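Local coordinates for protein starch synthase I (Hordeum vulgare, PDB 4HLN) that belongs to the starch synthases, two-domain glycosyltransferase-family proteins, and carries a bound glycan on one domain in this crystal structure, at residues Leu457-Ala461 with Leu574-Leu580; Val540-Thr546 with Thr567-Ser572. All coordinates share one frame; numbering follows the deposited sequence.

Contact 1 of 2, residues Leu457-Ala461 with Leu574-Leu580; sequences LIKMA and LTVEKML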
ATOM      1  N   LEU A 457      14.537 -15.516   3.689  1.00 65.13           N
ATOM      2  CA  LEU A 457      13.739 -16.675   4.087  1.00 65.99           C
ATOM      3  C   LEU A 457      13.852 -17.786   3.054  1.00 73.92           C
ATOM      4  O   LEU A 457      14.085 -18.945   3.385  1.00 76.51           O
ATOM      5  CB  LEU A 457      12.266 -16.303   4.211  1.00 67.23           C
ATOM      6  CG  LEU A 457      11.726 -15.834   5.562  1.00 79.45           C
ATOM      7  CD1 LEU A 457      11.853 -16.934   6.607  1.00 77.65           C
ATOM      8  CD2 LEU A 457      12.407 -14.544   6.019  1.00 80.07           C
ATOM      9  N   ILE A 458      13.655 -17.423   1.796  1.00 75.04           N
ATOM     10  CA  ILE A 458      13.721 -18.382   0.709  1.00 64.80           C
ATOM     11  C   ILE A 458      15.098 -19.030   0.657  1.00 65.96           C
ATOM     12  O   ILE A 458      15.211 -20.241   0.507  1.00 70.51           O
ATOM     13  CB  ILE A 458      13.378 -17.709  -0.622  1.00 69.52           C
ATOM     14  CG1 ILE A 458      11.864 -17.454  -0.699  1.00 62.42           C
ATOM     15  CG2 ILE A 458      13.884 -18.545  -1.795  1.00 69.34           C
ATOM     16  CD1 ILE A 458      11.420 -16.652  -1.928  1.00 61.37           C
ATOM     17  N   LYS A 459      16.138 -18.217   0.814  1.00 71.08           N
ATOM     18  CA  LYS A 459      17.517 -18.699   0.876  1.00 72.63           C
ATOM     19  C   LYS A 459      17.696 -19.813   1.924  1.00 72.58           C
ATOM     20  O   LYS A 459      18.471 -20.750   1.726  1.00 73.95           O
ATOM     21  CB  LYS A 459      18.452 -17.523   1.176  1.00 79.81           C
ATOM     22  CG  LYS A 459      19.938 -17.801   1.012  1.00 84.82           C
ATOM     23  CD  LYS A 459      20.724 -16.488   1.057  1.00 89.82           C
ATOM     24  CE  LYS A 459      22.171 -16.666   0.608  1.00 91.10           C
ATOM     25  NZ  LYS A 459      22.810 -15.362   0.235  1.00 82.88           N
ATOM     26  N   MET A 460      16.966 -19.714   3.029  1.00 76.03           N
ATOM     27  CA  MET A 460      17.122 -20.654   4.138  1.00 73.55           C
ATOM     28  C   MET A 460      16.227 -21.879   3.991  1.00 75.66           C
ATOM     29  O   MET A 460      16.583 -22.971   4.435  1.00 87.47           O
ATOM     30  CB  MET A 460      16.837 -19.976   5.488  1.00 67.51           C
ATOM     31  CG  MET A 460      17.553 -18.641   5.723  1.00 76.42           C
ATOM     32  SD  MET A 460      19.361 -18.674   5.612  1.00175.08           S
ATOM     33  CE  MET A 460      19.762 -16.930   5.775  1.00133.29           C
ATOM     34  N   ALA A 461      15.065 -21.702   3.372  1.00 65.05           N
ATOM     35  CA  ALA A 461      14.110 -22.802   3.259  1.00 66.46           C
ATOM     36  C   ALA A 461      14.382 -23.705   2.061  1.00 71.18           C
ATOM     37  O   ALA A 461      13.976 -24.864   2.049  1.00 74.91           O
ATOM     38  CB  ALA A 461      12.698 -22.277   3.209  1.00 64.81           C
ATOM     39  N   LEU A 574       6.619 -14.730  10.272  1.00 78.91           N
ATOM     40  CA  LEU A 574       7.529 -14.898   9.154  1.00 70.09           C
ATOM     41  C   LEU A 574       8.756 -15.720   9.542  1.00 65.79           C
ATOM     42  O   LEU A 574       9.795 -15.170   9.893  1.00 63.35           O
ATOM     43  CB  LEU A 574       7.942 -13.527   8.610  1.00 64.96           C
ATOM     44  CG  LEU A 574       8.724 -13.511   7.299  1.00 64.43           C
ATOM     45  CD1 LEU A 574       8.078 -14.404   6.245  1.00 61.19           C
ATOM     46  CD2 LEU A 574       8.858 -12.093   6.796  1.00 69.68           C
ATOM     47  N   THR A 575       8.636 -17.040   9.464  1.00 69.51           N
ATOM     48  CA  THR A 575       9.749 -17.925   9.810  1.00 66.30           C
ATOM     49  C   THR A 575       9.893 -19.072   8.826  1.00 67.12           C
ATOM     50  O   THR A 575       8.907 -19.601   8.312  1.00 70.02           O
ATOM     51  CB  THR A 575       9.544 -18.550  11.195  1.00 68.97           C
ATOM     52  OG1 THR A 575       8.574 -19.608  11.101  1.00 67.95           O
ATOM     53  CG2 THR A 575       9.058 -17.490  12.184  1.00 68.50           C
ATOM     54  N   VAL A 576      11.129 -19.479   8.593  1.00 68.71           N
ATOM     55  CA  VAL A 576      11.401 -20.618   7.726  1.00 63.78           C
ATOM     56  C   VAL A 576      10.528 -21.834   8.050  1.00 65.04           C
ATOM     57  O   VAL A 576      10.170 -22.603   7.162  1.00 71.08           O
ATOM     58  CB  VAL A 576      12.873 -21.018   7.816  1.00 63.66           C
ATOM     59  CG1 VAL A 576      13.118 -22.308   7.061  1.00 68.81           C
ATOM     60  CG2 VAL A 576      13.753 -19.896   7.293  1.00 54.49           C
ATOM     61  N   GLU A 577      10.188 -22.012   9.320  1.00 64.49           N
ATOM     62  CA  GLU A 577       9.397 -23.164   9.740  1.00 75.97           C
ATOM     63  C   GLU A 577       7.951 -22.974   9.307  1.00 72.14           C
ATOM     64  O   GLU A 577       7.353 -23.843   8.651  1.00 67.66           O
ATOM     65  CB  GLU A 577       9.459 -23.348  11.262  1.00 87.67           C
ATOM     66  CG  GLU A 577      10.869 -23.458  11.847  1.00103.95           C
ATOM     67  CD  GLU A 577      11.754 -22.249  11.532  1.00111.02           C
ATOM     68  OE1 GLU A 577      11.621 -21.192  12.203  1.00 95.61           O
ATOM     69  OE2 GLU A 577      12.588 -22.362  10.606  1.00117.73           O
ATOM     70  N   LYS A 578       7.393 -21.827   9.679  1.00 63.16           N
ATOM     71  CA  LYS A 578       6.003 -21.543   9.366  1.00 61.51           C
ATOM     72  C   LYS A 578       5.788 -21.489   7.855  1.00 65.24           C
ATOM     73  O   LYS A 578       4.739 -21.903   7.344  1.00 59.01           O
ATOM     74  CB  LYS A 578       5.549 -20.249  10.030  1.00 52.57           C
ATOM     75  CG  LYS A 578       4.377 -20.436  10.980  1.00 69.02           C
ATOM     76  CD  LYS A 578       3.213 -21.213  10.336  1.00 80.60           C
ATOM     77  CE  LYS A 578       2.002 -21.283  11.282  1.00 85.39           C
ATOM     78  NZ  LYS A 578       2.400 -21.191  12.735  1.00 81.17           N
ATOM     79  N   MET A 579       6.789 -20.989   7.140  1.00 63.08           N
ATOM     80  CA  MET A 579       6.689 -20.916   5.694  1.00 69.81           C
ATOM     81  C   MET A 579       6.622 -22.322   5.102  1.00 73.30           C
ATOM     82  O   MET A 579       5.698 -22.652   4.352  1.00 70.58           O
ATOM     83  CB  MET A 579       7.853 -20.118   5.097  1.00 69.24           C
ATOM     84  CG  MET A 579       7.729 -19.893   3.588  1.00 68.36           C
ATOM     85  SD  MET A 579       8.902 -18.710   2.880  1.00 79.47           S
ATOM     86  CE  MET A 579      10.430 -19.636   2.868  1.00 73.52           C
ATOM     87  N   LEU A 580       7.599 -23.152   5.453  1.00 71.97           N
ATOM     88  CA  LEU A 580       7.651 -24.510   4.935  1.00 63.26           C
ATOM     89  C   LEU A 580       6.401 -25.263   5.316  1.00 63.41           C
ATOM     90  O   LEU A 580       5.867 -26.046   4.520  1.00 63.94           O
ATOM     91  CB  LEU A 580       8.882 -25.238   5.445  1.00 51.67           C
ATOM     92  CG  LEU A 580      10.153 -24.631   4.869  1.00 63.27           C
ATOM     93  CD1 LEU A 580      11.368 -25.063   5.677  1.00 65.85           C
ATOM     94  CD2 LEU A 580      10.305 -24.982   3.386  1.00 60.71           C
TER

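Contact 2 of 2, residues Val540-Thr546 with Thr567-Ser572; sequences VPVVHGT and TGWAFS. With GLC (alpha-D-glucopyranose), chain B.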
ATOM      1  N   VAL A 540      -2.466 -20.140  -6.813  1.00 51.11           N
ATOM      2  CA  VAL A 540      -2.758 -20.038  -5.396  1.00 49.25           C
ATOM      3  C   VAL A 540      -1.601 -19.394  -4.661  1.00 49.88           C
ATOM      4  O   VAL A 540      -0.466 -19.857  -4.731  1.00 55.09           O
ATOM      5  CB  VAL A 540      -3.098 -21.399  -4.777  1.00 51.13           C
ATOM      6  CG1 VAL A 540      -3.239 -21.264  -3.282  1.00 62.60           C
ATOM      7  CG2 VAL A 540      -4.385 -21.930  -5.362  1.00 45.69           C
ATOM      8  N   PRO A 541      -1.889 -18.297  -3.970  1.00 42.42           N
ATOM      9  CA  PRO A 541      -0.836 -17.568  -3.279  1.00 39.35           C
ATOM     10  C   PRO A 541      -0.565 -18.119  -1.891  1.00 48.68           C
ATOM     11  O   PRO A 541      -1.487 -18.536  -1.186  1.00 51.76           O
ATOM     12  CB  PRO A 541      -1.412 -16.152  -3.188  1.00 43.56           C
ATOM     13  CG  PRO A 541      -2.885 -16.346  -3.136  1.00 39.00           C
ATOM     14  CD  PRO A 541      -3.148 -17.535  -4.029  1.00 47.17           C
ATOM     15  N   VAL A 542       0.711 -18.130  -1.524  1.00 48.03           N
ATOM     16  CA  VAL A 542       1.140 -18.375  -0.155  1.00 48.80           C
ATOM     17  C   VAL A 542       1.933 -17.154   0.319  1.00 57.07           C
ATOM     18  O   VAL A 542       2.998 -16.834  -0.208  1.00 61.93           O
ATOM     19  CB  VAL A 542       2.014 -19.634  -0.056  1.00 52.32           C
ATOM     20  CG1 VAL A 542       2.762 -19.672   1.278  1.00 48.22           C
ATOM     21  CG2 VAL A 542       1.169 -20.878  -0.265  1.00 47.79           C
ATOM     22  N   VAL A 543       1.407 -16.474   1.323  1.00 57.83           N
ATOM     23  CA  VAL A 543       1.898 -15.156   1.669  1.00 56.92           C
ATOM     24  C   VAL A 543       2.052 -14.961   3.181  1.00 56.41           C
ATOM     25  O   VAL A 543       1.312 -15.550   3.974  1.00 58.86           O
ATOM     26  CB  VAL A 543       0.946 -14.095   1.087  1.00 62.59           C
ATOM     27  CG1 VAL A 543      -0.470 -14.336   1.584  1.00 59.57           C
ATOM     28  CG2 VAL A 543       1.416 -12.696   1.434  1.00 72.96           C
ATOM     29  N   HIS A 544       3.030 -14.149   3.578  1.00 52.51           N
ATOM     30  CA  HIS A 544       3.170 -13.766   4.982  1.00 55.93           C
ATOM     31  C   HIS A 544       2.028 -12.869   5.432  1.00 58.48           C
ATOM     32  O   HIS A 544       1.758 -11.841   4.800  1.00 56.45           O
ATOM     33  CB  HIS A 544       4.475 -13.022   5.236  1.00 49.01           C
ATOM     34  CG  HIS A 544       4.535 -12.391   6.593  1.00 56.70           C
ATOM     35  ND1 HIS A 544       5.294 -11.273   6.868  1.00 63.47           N
ATOM     36  CD2 HIS A 544       3.923 -12.722   7.753  1.00 56.24           C
ATOM     37  CE1 HIS A 544       5.152 -10.946   8.140  1.00 57.00           C
ATOM     38  NE2 HIS A 544       4.320 -11.808   8.700  1.00 61.95           N
ATOM     39  N   GLY A 545       1.376 -13.249   6.529  1.00 56.26           N
ATOM     40  CA  GLY A 545       0.331 -12.428   7.116  1.00 58.02           C
ATOM     41  C   GLY A 545      -0.792 -13.179   7.801  1.00 64.35           C
ATOM     42  O   GLY A 545      -0.767 -14.401   7.946  1.00 74.67           O
ATOM     43  N   THR A 546      -1.790 -12.427   8.241  1.00 69.00           N
ATOM     44  CA  THR A 546      -3.000 -13.017   8.802  1.00 75.45           C
ATOM     45  C   THR A 546      -4.009 -13.315   7.675  1.00 81.87           C
ATOM     46  O   THR A 546      -4.000 -12.666   6.621  1.00 85.81           O
ATOM     47  CB  THR A 546      -3.593 -12.119   9.922  1.00 61.50           C
ATOM     48  OG1 THR A 546      -3.769 -10.774   9.446  1.00 63.01           O
ATOM     49  CG2 THR A 546      -2.645 -12.089  11.112  1.00 56.75           C
ATOM     50  N   THR A 567      -8.769 -18.668  -0.236  1.00 79.84           N
ATOM     51  CA  THR A 567      -8.203 -18.382  -1.549  1.00 76.20           C
ATOM     52  C   THR A 567      -6.739 -18.766  -1.663  1.00 69.88           C
ATOM     53  O   THR A 567      -6.178 -18.753  -2.753  1.00 78.80           O
ATOM     54  CB  THR A 567      -8.322 -16.888  -1.897  1.00 70.77           C
ATOM     55  OG1 THR A 567      -7.965 -16.102  -0.754  1.00 68.64           O
ATOM     56  CG2 THR A 567      -9.737 -16.551  -2.319  1.00 58.27           C
ATOM     57  N   GLY A 568      -6.125 -19.092  -0.534  1.00 55.20           N
ATOM     58  CA  GLY A 568      -4.735 -19.501  -0.511  1.00 49.64           C
ATOM     59  C   GLY A 568      -4.294 -19.720   0.920  1.00 51.05           C
ATOM     60  O   GLY A 568      -5.114 -20.003   1.780  1.00 63.73           O
ATOM     61  N   TRP A 569      -3.005 -19.585   1.192  1.00 53.45           N
ATOM     62  CA  TRP A 569      -2.539 -19.674   2.570  1.00 58.30           C
ATOM     63  C   TRP A 569      -1.756 -18.453   3.004  1.00 62.73           C
ATOM     64  O   TRP A 569      -0.762 -18.092   2.385  1.00 81.61           O
ATOM     65  CB  TRP A 569      -1.684 -20.918   2.774  1.00 58.83           C
ATOM     66  CG  TRP A 569      -2.481 -22.161   2.820  1.00 71.81           C
ATOM     67  CD1 TRP A 569      -2.967 -22.780   3.929  1.00 70.74           C
ATOM     68  CD2 TRP A 569      -2.896 -22.952   1.703  1.00 78.59           C
ATOM     69  NE1 TRP A 569      -3.661 -23.911   3.575  1.00 76.66           N
ATOM     70  CE2 TRP A 569      -3.634 -24.037   2.211  1.00 80.51           C
ATOM     71  CE3 TRP A 569      -2.716 -22.846   0.323  1.00 76.61           C
ATOM     72  CZ2 TRP A 569      -4.195 -25.009   1.387  1.00 79.65           C
ATOM     73  CZ3 TRP A 569      -3.278 -23.809  -0.493  1.00 76.45           C
ATOM     74  CH2 TRP A 569      -4.005 -24.876   0.041  1.00 76.20           C
ATOM     75  N   ALA A 570      -2.209 -17.822   4.077  1.00 54.22           N
ATOM     76  CA  ALA A 570      -1.425 -16.786   4.733  1.00 62.55           C
ATOM     77  C   ALA A 570      -0.842 -17.377   6.008  1.00 65.58           C
ATOM     78  O   ALA A 570      -1.556 -18.008   6.787  1.00 66.36           O
ATOM     79  CB  ALA A 570      -2.288 -15.567   5.050  1.00 62.01           C
ATOM     80  N   PHE A 571       0.454 -17.180   6.216  1.00 64.84           N
ATOM     81  CA  PHE A 571       1.127 -17.747   7.375  1.00 62.79           C
ATOM     82  C   PHE A 571       1.798 -16.677   8.217  1.00 62.05           C
ATOM     83  O   PHE A 571       2.283 -15.675   7.701  1.00 61.02           O
ATOM     84  CB  PHE A 571       2.172 -18.774   6.934  1.00 56.97           C
ATOM     85  CG  PHE A 571       3.335 -18.173   6.183  1.00 58.55           C
ATOM     86  CD1 PHE A 571       3.273 -17.996   4.804  1.00 54.62           C
ATOM     87  CD2 PHE A 571       4.488 -17.785   6.853  1.00 57.78           C
ATOM     88  CE1 PHE A 571       4.342 -17.453   4.108  1.00 46.95           C
ATOM     89  CE2 PHE A 571       5.563 -17.237   6.157  1.00 59.42           C
ATOM     90  CZ  PHE A 571       5.490 -17.070   4.786  1.00 45.41           C
ATOM     91  N   SER A 572       1.831 -16.913   9.522  1.00 73.86           N
ATOM     92  CA  SER A 572       2.519 -16.032  10.454  1.00 71.38           C
ATOM     93  C   SER A 572       2.958 -16.879  11.633  1.00 70.19           C
ATOM     94  O   SER A 572       2.241 -17.790  12.046  1.00 71.80           O
ATOM     95  CB  SER A 572       1.599 -14.900  10.922  1.00 68.86           C
ATOM     96  OG  SER A 572       2.317 -13.934  11.667  1.00 68.54           O
TER
HETATM   97  C1  GLC B   1      -7.324 -23.865   8.974  1.00132.37           C
HETATM   98  C2  GLC B   1      -8.370 -24.936   9.208  1.00134.63           C
HETATM   99  C3  GLC B   1      -7.889 -26.311   8.722  1.00142.89           C
HETATM  100  C4  GLC B   1      -7.101 -26.352   7.398  1.00140.69           C
HETATM  101  C5  GLC B   1      -6.150 -25.152   7.383  1.00138.57           C
HETATM  102  C6  GLC B   1      -5.468 -24.920   6.047  1.00140.25           C
HETATM  103  O2  GLC B   1      -8.651 -24.971  10.594  1.00127.57           O
HETATM  104  O3  GLC B   1      -9.020 -27.144   8.608  1.00149.87           O
HETATM  105  O4  GLC B   1      -6.478 -27.647   7.361  1.00140.93           O
HETATM  106  O5  GLC B   1      -6.879 -23.971   7.647  1.00137.33           O
HETATM  107  O6  GLC B   1      -4.095 -24.721   6.267  1.00144.25           O

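Contact 1 of 2, residues Leu457-Ala461 with Leu574-Leu580
The side chains of L457 and V576 pass alongside one another, pointing opposite ways, with CD1 of L457 lying 3.6 Å from CG2 of V576. L457 also meets L574 at a slant, its CG 4.0 Å from CD1 of L574, so its branched end is lodged between the residue two before the helix start and the first helical residue. V576 divides its methyls between A461 and M460. Its CG1 stands anti to the backbone N (chi1 173°) and faces A461 CB at 3.9 Å, whereas CG2 reaches M460 CB at 3.6 Å. M460 gives little more than this CB, because its chain bends at chi2 and carries the sulfur away. From the second turn comes M579, extended through chi1 and chi2 and bent only at chi3 (75°), which brings CE to 3.5 Å from A461 CB. L580 closes on the same methyl from another direction, its CD2 3.6 Å from A461 CB. A small residue at 461 therefore receives three side chains where the short helix axes, 9.9 Å apart, cross at -75°. The start of helix 576-592 is fixed locally: T575 is its N-cap, and OG1 accepts from K578 N over 2.9 Å. No hydrogen bond or salt bridge spans the two segments, so these two helices of the C-terminal Rossmann-like domain meet here through apolar side-chain packing.

Contact 2 of 2, residues Val540-Thr546 with Thr567-Ser572
Strands 540-544 and 569-571 run parallel, axes 4.7 Å apart and 15° from alignment, pairing V542 with W569, V543 with A570 and H544 with F571 through the bonds W569 N to P541 O, V543 N to W569 O, F571 N to V543 O and G545 N to F571 O (2.8 Å, the donor 40° above the carbonyl plane). On the face bearing V542, H544, W569 and F571, the F571 ring folds back over its neighbour strand. Its CG sits between backbone N and carbonyl carbon, and H544 CA lies over one ring face, 4.1 Å from the centroid, a CH-pi contact. V542 CG1 touches F571 CE1 at 3.9 Å. The two strands form the edge of the six-stranded parallel sheet of a Rossmann-like domain, as in GT-B glycosyltransferases, with 569-571 outermost. The H544 imidazole presents its edge to F571 O, while ND1 is hydrogen-bonded to S522 O. On this same face W569 crosses V540 obliquely, CZ3 to CG1 3.8 Å, and its indole NE1 donates a weak, bent bond (133°) to O6 of the bound alpha-D-glucopyranose, 2.8 Å away. On the other face V543 CG1 lies 4.1 Å from A570 CB.

Overall arrangement
Contacts 1 and 2 belong to the same domain, their centres 13 Å apart, and the chain links them directly: strand 569-571 of contact 2 runs through S572 into helix 576-592 of contact 1. They also touch in space. M579 CG lies 3.8 Å from F571 CZ, so one methionine joins the helix pair to the sheet edge, and L574 CD2 is 3.7 Å from H544 ND1. K578 NZ adds a weak hydrogen bond to S572 O. Helix 576-592 also supplies T585 and T589 to the glycan pocket, to which contact 2 contributes W569. Measured from side chain to nearest glucose atoms, W569 is about 4 Å from another bound glucose, whereas M579 in contact 1 is about 13 Å from one.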